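Long-range contacts in NADH oxidase (Thermus thermophilus, PDB 6RVB), which acts as an FAD-containing flavoenzyme that uses NADH to reduce coenzyme A disulfide: residues A[358-363]-A[428-433]; A[334-339]-A[390-395]. All coordinates share one frame; numbering follows the deposited sequence.

Contact 1 of 2, residues A[358-363]-A[428-433]; sequences IQSRDG and FSPVWD. With COA (coenzyme A), chain J.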
loop_
_atom_site.group_PDB
_atom_site.type_symbol
_atom_site.label_atom_id
_atom_site.label_comp_id
_atom_site.label_asym_id
_atom_site.label_seq_id
_atom_site.Cartn_x
_atom_site.Cartn_y
_atom_site.Cartn_z
ATOM N N ILE A 358 -15.364 -5.781 -5.142
ATOM C CA ILE A 358 -14.811 -6.905 -5.828
ATOM C C ILE A 358 -13.957 -7.660 -4.863
ATOM O O ILE A 358 -13.592 -7.077 -3.883
ATOM C CB ILE A 358 -14.076 -6.612 -7.136
ATOM C CG1 ILE A 358 -12.842 -5.818 -6.893
ATOM C CG2 ILE A 358 -14.921 -5.918 -7.988
ATOM C CD1 ILE A 358 -11.720 -6.611 -6.523
ATOM N N GLN A 359 -13.762 -8.976 -5.111
ATOM C CA GLN A 359 -12.880 -9.751 -4.286
ATOM C C GLN A 359 -11.831 -10.364 -5.184
ATOM O O GLN A 359 -12.222 -10.998 -6.164
ATOM C CB GLN A 359 -13.613 -10.836 -3.580
ATOM C CG GLN A 359 -12.760 -12.033 -3.453
ATOM C CD GLN A 359 -13.300 -13.086 -2.546
ATOM O OE1 GLN A 359 -14.462 -13.088 -2.132
ATOM N NE2 GLN A 359 -12.439 -13.998 -2.218
ATOM N N SER A 360 -10.542 -10.122 -4.854
ATOM C CA SER A 360 -9.409 -10.482 -5.653
ATOM C C SER A 360 -8.413 -11.110 -4.692
ATOM O O SER A 360 -8.772 -11.469 -3.588
ATOM C CB SER A 360 -8.783 -9.301 -6.300
ATOM O OG SER A 360 -7.893 -9.755 -7.312
ATOM N N ARG A 361 -7.180 -11.314 -5.133
ATOM C CA ARG A 361 -6.197 -11.929 -4.295
ATOM C C ARG A 361 -5.136 -10.862 -3.933
ATOM O O ARG A 361 -5.177 -9.747 -4.416
ATOM C CB ARG A 361 -5.585 -13.151 -4.970
ATOM C CG ARG A 361 -6.311 -13.737 -6.221
ATOM C CD ARG A 361 -6.000 -15.286 -6.558
ATOM N NE ARG A 361 -6.564 -16.256 -5.561
ATOM C CZ ARG A 361 -5.997 -16.660 -4.391
ATOM N NH1 ARG A 361 -4.809 -16.237 -3.990
ATOM N NH2 ARG A 361 -6.623 -17.511 -3.578
ATOM N N ASP A 362 -4.206 -11.211 -3.063
ATOM C CA ASP A 362 -3.171 -10.340 -2.614
ATOM C C ASP A 362 -1.863 -10.822 -3.155
ATOM O O ASP A 362 -0.916 -10.918 -2.443
ATOM C CB ASP A 362 -3.064 -10.417 -1.107
ATOM C CG ASP A 362 -2.439 -9.110 -0.512
ATOM O OD1 ASP A 362 -1.586 -8.428 -1.217
ATOM O OD2 ASP A 362 -2.791 -8.763 0.668
ATOM N N GLY A 363 -1.795 -11.164 -4.411
ATOM C CA GLY A 363 -0.631 -11.893 -4.888
ATOM C C GLY A 363 -1.193 -12.847 -5.906
ATOM O O GLY A 363 -2.386 -13.131 -5.863
ATOM N N PHE A 428 2.992 -10.101 -4.365
ATOM C CA PHE A 428 2.443 -8.865 -3.761
ATOM C C PHE A 428 1.075 -8.437 -4.236
ATOM O O PHE A 428 0.243 -7.986 -3.458
ATOM C CB PHE A 428 3.417 -7.698 -3.899
ATOM C CG PHE A 428 4.690 -7.947 -3.287
ATOM C CD1 PHE A 428 4.764 -8.307 -1.944
ATOM C CD2 PHE A 428 5.833 -7.841 -4.017
ATOM C CE1 PHE A 428 6.022 -8.570 -1.320
ATOM C CE2 PHE A 428 7.105 -8.086 -3.402
ATOM C CZ PHE A 428 7.206 -8.470 -2.089
ATOM N N SER A 429 0.857 -8.538 -5.527
ATOM C CA SER A 429 -0.480 -8.401 -6.057
ATOM C C SER A 429 -0.573 -9.248 -7.347
ATOM O O SER A 429 0.440 -9.599 -7.905
ATOM C CB SER A 429 -0.783 -6.919 -6.236
ATOM O OG SER A 429 -0.600 -6.441 -7.592
ATOM N N PRO A 430 -1.777 -9.621 -7.801
ATOM C CA PRO A 430 -2.008 -10.258 -9.115
ATOM C C PRO A 430 -1.618 -9.257 -10.250
ATOM O O PRO A 430 -1.405 -8.118 -9.896
ATOM C CB PRO A 430 -3.499 -10.451 -9.160
ATOM C CG PRO A 430 -3.972 -10.162 -7.861
ATOM C CD PRO A 430 -3.029 -9.286 -7.136
ATOM N N VAL A 431 -1.555 -9.629 -11.539
ATOM C CA VAL A 431 -1.020 -8.729 -12.563
ATOM C C VAL A 431 -1.971 -7.483 -12.842
ATOM O O VAL A 431 -1.577 -6.306 -13.045
ATOM C CB VAL A 431 -0.704 -9.560 -13.826
ATOM C CG1 VAL A 431 -1.975 -9.920 -14.472
ATOM C CG2 VAL A 431 0.135 -8.798 -14.781
ATOM N N TRP A 432 -3.258 -7.708 -12.762
ATOM C CA TRP A 432 -4.111 -6.565 -12.493
ATOM C C TRP A 432 -4.300 -6.240 -10.998
ATOM O O TRP A 432 -4.838 -7.078 -10.281
ATOM C CB TRP A 432 -5.467 -6.869 -13.085
ATOM C CG TRP A 432 -5.456 -6.789 -14.602
ATOM C CD1 TRP A 432 -5.483 -7.813 -15.447
ATOM C CD2 TRP A 432 -5.391 -5.608 -15.388
ATOM N NE1 TRP A 432 -5.470 -7.365 -16.718
ATOM C CE2 TRP A 432 -5.399 -5.997 -16.694
ATOM C CE3 TRP A 432 -5.365 -4.268 -15.094
ATOM C CZ2 TRP A 432 -5.335 -5.087 -17.733
ATOM C CZ3 TRP A 432 -5.282 -3.398 -16.082
ATOM C CH2 TRP A 432 -5.278 -3.793 -17.401
ATOM N N ASP A 433 -3.848 -5.071 -10.511
ATOM C CA ASP A 433 -3.987 -4.806 -9.066
ATOM C C ASP A 433 -5.449 -4.834 -8.690
ATOM O O ASP A 433 -6.252 -4.442 -9.484
ATOM C CB ASP A 433 -3.443 -3.434 -8.697
ATOM C CG ASP A 433 -3.404 -3.225 -7.199
ATOM O OD1 ASP A 433 -4.413 -2.737 -6.646
ATOM O OD2 ASP A 433 -2.354 -3.541 -6.566
HETATM N N1A COA J . -13.813 -9.879 -9.095
HETATM C C2A COA J . -14.643 -9.315 -10.040
HETATM N N3A COA J . -14.307 -9.153 -11.375
HETATM C C4A COA J . -13.078 -9.562 -11.879
HETATM C C5A COA J . -12.108 -10.169 -10.912
HETATM C C6A COA J . -12.532 -10.327 -9.486
HETATM N N6A COA J . -11.570 -10.891 -8.676
HETATM N N7A COA J . -10.965 -10.450 -11.598
HETATM C C8A COA J . -11.171 -10.076 -12.891
HETATM N N9A COA J . -12.410 -9.550 -13.060
HETATM C C1B COA J . -12.893 -9.046 -14.371
HETATM C C2B COA J . -12.029 -7.924 -14.967
HETATM O O2B COA J . -12.458 -6.645 -14.453
HETATM C C3B COA J . -12.275 -7.999 -16.472
HETATM O O3B COA J . -13.343 -7.083 -16.826
HETATM P P3B COA J . -14.050 -6.879 -18.271
HETATM O O7A COA J . -14.493 -5.438 -18.109
HETATM O O8A COA J . -13.033 -7.190 -19.318
HETATM O O9A COA J . -15.145 -7.930 -18.355
HETATM C C4B COA J . -12.705 -9.435 -16.683
HETATM O O4B COA J . -12.872 -10.045 -15.398
HETATM C C5B COA J . -11.664 -10.248 -17.385
HETATM O O5B COA J . -10.680 -10.698 -16.448
HETATM P P1A COA J . -10.005 -12.131 -16.745
HETATM O O1A COA J . -9.146 -12.297 -15.541
HETATM O O2A COA J . -11.029 -13.187 -17.102
HETATM O O3A COA J . -9.015 -11.708 -17.960
HETATM P P2A COA J . -8.962 -12.015 -19.560
HETATM O O4A COA J . -8.752 -10.726 -20.408
HETATM O O5A COA J . -10.047 -13.041 -19.846
HETATM O O6A COA J . -7.595 -12.849 -19.457
HETATM C CBP COA J . -5.445 -13.713 -19.858
HETATM C CCP COA J . -6.515 -12.758 -20.340
HETATM C CDP COA J . -5.842 -14.488 -18.595
HETATM C CEP COA J . -5.276 -14.681 -21.015
HETATM C CAP COA J . -4.192 -12.829 -19.644
HETATM O OAP COA J . -4.357 -11.859 -18.604
HETATM C C9P COA J . -2.943 -13.630 -19.411
HETATM O O9P COA J . -2.420 -14.280 -20.335
HETATM N N8P COA J . -2.428 -13.612 -18.179
HETATM C C7P COA J . -1.431 -14.644 -17.912
HETATM C C6P COA J . -0.045 -14.180 -18.359
HETATM C C5P COA J . 0.201 -12.931 -17.534
HETATM O O5P COA J . -0.211 -11.826 -17.879
HETATM N N4P COA J . 0.885 -13.053 -16.419
HETATM C C3P COA J . 1.659 -11.880 -16.094
HETATM C C2P COA J . 2.695 -11.619 -17.176
HETATM S S1P COA J . 4.283 -12.096 -16.460
#

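Contact 2 of 2, residues A[334-339]-A[390-395]; sequences LAVATT and AVVARG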
loop_
_atom_site.group_PDB
_atom_site.type_symbol
_atom_site.label_atom_id
_atom_site.label_comp_id
_atom_site.label_asym_id
_atom_site.label_seq_id
_atom_site.Cartn_x
_atom_site.Cartn_y
_atom_site.Cartn_z
ATOM N N LEU A 334 -8.188 -9.961 9.751
ATOM C CA LEU A 334 -8.538 -9.009 8.719
ATOM C C LEU A 334 -7.922 -7.704 9.040
ATOM O O LEU A 334 -7.948 -7.301 10.201
ATOM C CB LEU A 334 -10.034 -8.853 8.675
ATOM C CG LEU A 334 -10.797 -9.997 8.067
ATOM C CD1 LEU A 334 -12.171 -9.588 7.942
ATOM C CD2 LEU A 334 -10.177 -10.317 6.721
ATOM N N ALA A 335 -7.350 -7.048 8.025
ATOM C CA ALA A 335 -7.005 -5.596 8.071
ATOM C C ALA A 335 -8.077 -4.821 7.301
ATOM O O ALA A 335 -8.283 -5.117 6.110
ATOM C CB ALA A 335 -5.665 -5.372 7.437
ATOM N N VAL A 336 -8.819 -3.928 7.955
ATOM C CA VAL A 336 -9.964 -3.277 7.293
ATOM C C VAL A 336 -9.720 -1.783 7.098
ATOM O O VAL A 336 -9.580 -1.049 8.110
ATOM C CB VAL A 336 -11.242 -3.428 8.109
ATOM C CG1 VAL A 336 -12.352 -2.646 7.512
ATOM C CG2 VAL A 336 -11.657 -4.859 8.154
ATOM N N ALA A 337 -9.669 -1.315 5.852
ATOM C CA ALA A 337 -9.415 0.083 5.703
ATOM C C ALA A 337 -10.465 0.840 4.894
ATOM O O ALA A 337 -10.890 0.390 3.859
ATOM C CB ALA A 337 -8.087 0.311 5.193
ATOM N N THR A 338 -10.883 2.001 5.356
ATOM C CA THR A 338 -11.863 2.792 4.647
ATOM C C THR A 338 -11.305 4.188 4.506
ATOM O O THR A 338 -10.348 4.538 5.185
ATOM C CB THR A 338 -13.245 2.862 5.414
ATOM O OG1 THR A 338 -13.125 3.308 6.803
ATOM C CG2 THR A 338 -13.854 1.520 5.379
ATOM N N THR A 339 -11.934 4.989 3.654
ATOM C CA THR A 339 -11.507 6.323 3.335
ATOM C C THR A 339 -12.648 6.978 2.556
ATOM O O THR A 339 -13.356 6.308 1.764
ATOM C CB THR A 339 -10.218 6.292 2.477
ATOM O OG1 THR A 339 -9.652 7.572 2.523
ATOM C CG2 THR A 339 -10.447 5.912 0.946
ATOM N N ALA A 390 -12.976 1.222 0.107
ATOM C CA ALA A 390 -12.493 0.407 1.200
ATOM C C ALA A 390 -11.516 -0.585 0.687
ATOM O O ALA A 390 -11.594 -0.977 -0.447
ATOM C CB ALA A 390 -13.591 -0.265 1.834
ATOM N N VAL A 391 -10.543 -1.013 1.440
ATOM C CA VAL A 391 -9.995 -2.297 1.008
ATOM C C VAL A 391 -9.839 -3.186 2.220
ATOM O O VAL A 391 -9.634 -2.652 3.327
ATOM C CB VAL A 391 -8.699 -2.242 0.160
ATOM C CG1 VAL A 391 -8.263 -0.837 -0.220
ATOM C CG2 VAL A 391 -7.654 -2.971 0.840
ATOM N N VAL A 392 -10.081 -4.488 2.073
ATOM C CA VAL A 392 -9.884 -5.326 3.225
ATOM C C VAL A 392 -8.978 -6.451 2.810
ATOM O O VAL A 392 -9.127 -6.941 1.697
ATOM C CB VAL A 392 -11.188 -5.714 4.043
ATOM C CG1 VAL A 392 -12.436 -5.246 3.406
ATOM C CG2 VAL A 392 -11.195 -7.150 4.389
ATOM N N ALA A 393 -7.985 -6.775 3.654
ATOM C CA ALA A 393 -6.964 -7.740 3.302
ATOM C C ALA A 393 -6.533 -8.450 4.566
ATOM O O ALA A 393 -7.056 -8.089 5.609
ATOM C CB ALA A 393 -5.854 -7.034 2.673
ATOM N N ARG A 394 -5.659 -9.466 4.511
ATOM C CA ARG A 394 -5.009 -9.925 5.748
ATOM C C ARG A 394 -3.775 -9.014 5.924
ATOM O O ARG A 394 -3.460 -8.542 6.988
ATOM C CB ARG A 394 -4.640 -11.392 5.684
ATOM C CG ARG A 394 -5.680 -12.256 4.975
ATOM C CD ARG A 394 -5.851 -13.687 5.532
ATOM N NE ARG A 394 -7.093 -14.341 5.053
ATOM C CZ ARG A 394 -8.331 -14.218 5.613
ATOM N NH1 ARG A 394 -8.522 -13.477 6.683
ATOM N NH2 ARG A 394 -9.426 -14.816 5.125
ATOM N N GLY A 395 -3.176 -8.657 4.799
ATOM C CA GLY A 395 -1.987 -7.811 4.671
ATOM C C GLY A 395 -1.631 -6.651 5.585
ATOM O O GLY A 395 -2.482 -5.851 5.796
#

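Contact 1 of 2, residues A[358-363]-A[428-433]
Pro-430 packs through CG and CD against the backbone where strand 353-361 gives way to the turn at Gly-363. Its CD lies 3.5 Å from Arg-361 O and equally near Gly-363 N, while CG lies 4.0 Å from Ser-360 OG. These van der Waals approaches, together with Gly-363 N against Ser-429 CA, account for most of the direct contact, and the summed buried area is a modest 230 Å².

The polar linkage between the segments is indirect and runs through Arg-400. Asp-362 holds CG anti to its backbone N (chi1 -155°). Its OD1 and Phe-428 O share the NH2 of Arg-400, by a salt bridge and a weak hydrogen bond respectively, and NH1 of the same arginine pairs with Asp-433 OD2. Asp-433 is also the N-cap of helix 434-438, using OD1 on Leu-435 N. Within the loop, Ser-429 OG donates to Pro-430 O over 3.0 Å, in the carbonyl plane and on a lone pair.

Coenzyme A is held from both segments. Its adenine N6A donates to Gln-359 O (2.6 Å, 170° at the hydrogen), Ile-358 CB lies 3.8 Å from N1A, and Val-431 CG2 meets C3P of the pantetheine arm at 3.7 Å. Asn-303 and Arg-307 of the second subunit bind the same ligand, so its pocket spans the dimer interface.

The chemistry implies a junction in which one arginine bridges two aspartates and, weakly, a carbonyl, which would probably offset part of their negative charge, while adenine is recognised by a main-chain oxygen.

Contact 2 of 2, residues A[334-339]-A[390-395]
Leu-334 begins with CB directed away from segment 390-395, yet its far branch returns to meet it. CG sits anti to the carbonyl carbon (chi1 -74°), and CD1 extends anti to CA (chi2 -172°). The other methyl, CD2, lies 3.6 Å from Arg-394 NH1, approaching the guanidinium obliquely, and also touches Val-392 CG2. Arg-394 NH1 is itself hydrogen-bonded to Asp-333 O.

Beyond this corner the strands run antiparallel, 173° between directions and 4.8 Å between axes. Ala-335 and Ala-393 form a hydrogen-bonded pair, with Ala-335 N to Ala-393 O at 2.6 Å. The return bond, Ala-393 N to Ala-335 O, is 3.0 Å. Ala-337 and Val-391 are bonded in the same reciprocal way. Val-336 with Val-392 and Thr-338 with Ala-390 are non-hydrogen-bonded pairs, joined on their shared face by Val-336 CG2 against Val-392 CB (4.2 Å) and Thr-338 CG2 against Ala-390 CB (4.0 Å).

On that face Val-192 of helix 190-202, from the nucleotide-binding part of the chain, packs on Val-336 and Val-392, and Trp-188 on Thr-338 and Ala-390. On the other, Ala-337 meets Ile-401. An antiparallel sheet with a helix, here 401-409, on one face is characteristic of the dimerisation domain of pyridine nucleotide-disulphide oxidoreductases.

In the fold
Both contacts belong to the same antiparallel sheet of the dimerisation domain. Contact 2, which is buried, pairs strand 334-340 with 386-393; contact 1, partly buried, joins one of the sheet's two outermost strands within the chain, 353-361, to a loop. The centre of contact 2 lies about 16 Å, and that of contact 1 about 29 Å, from the centre of the chain. The chemistry changes accordingly: regular main-chain hydrogen bonds and mostly apolar side chains in contact 2, proline packing, arginine-mediated polar linkage and ligand binding in contact 1. They touch within the chain, Asp-362 OD2 lying 4.0 Å from Ala-393 CB. They also meet across the dimer, where Phe-428 packs on Ala-335 of the second subunit.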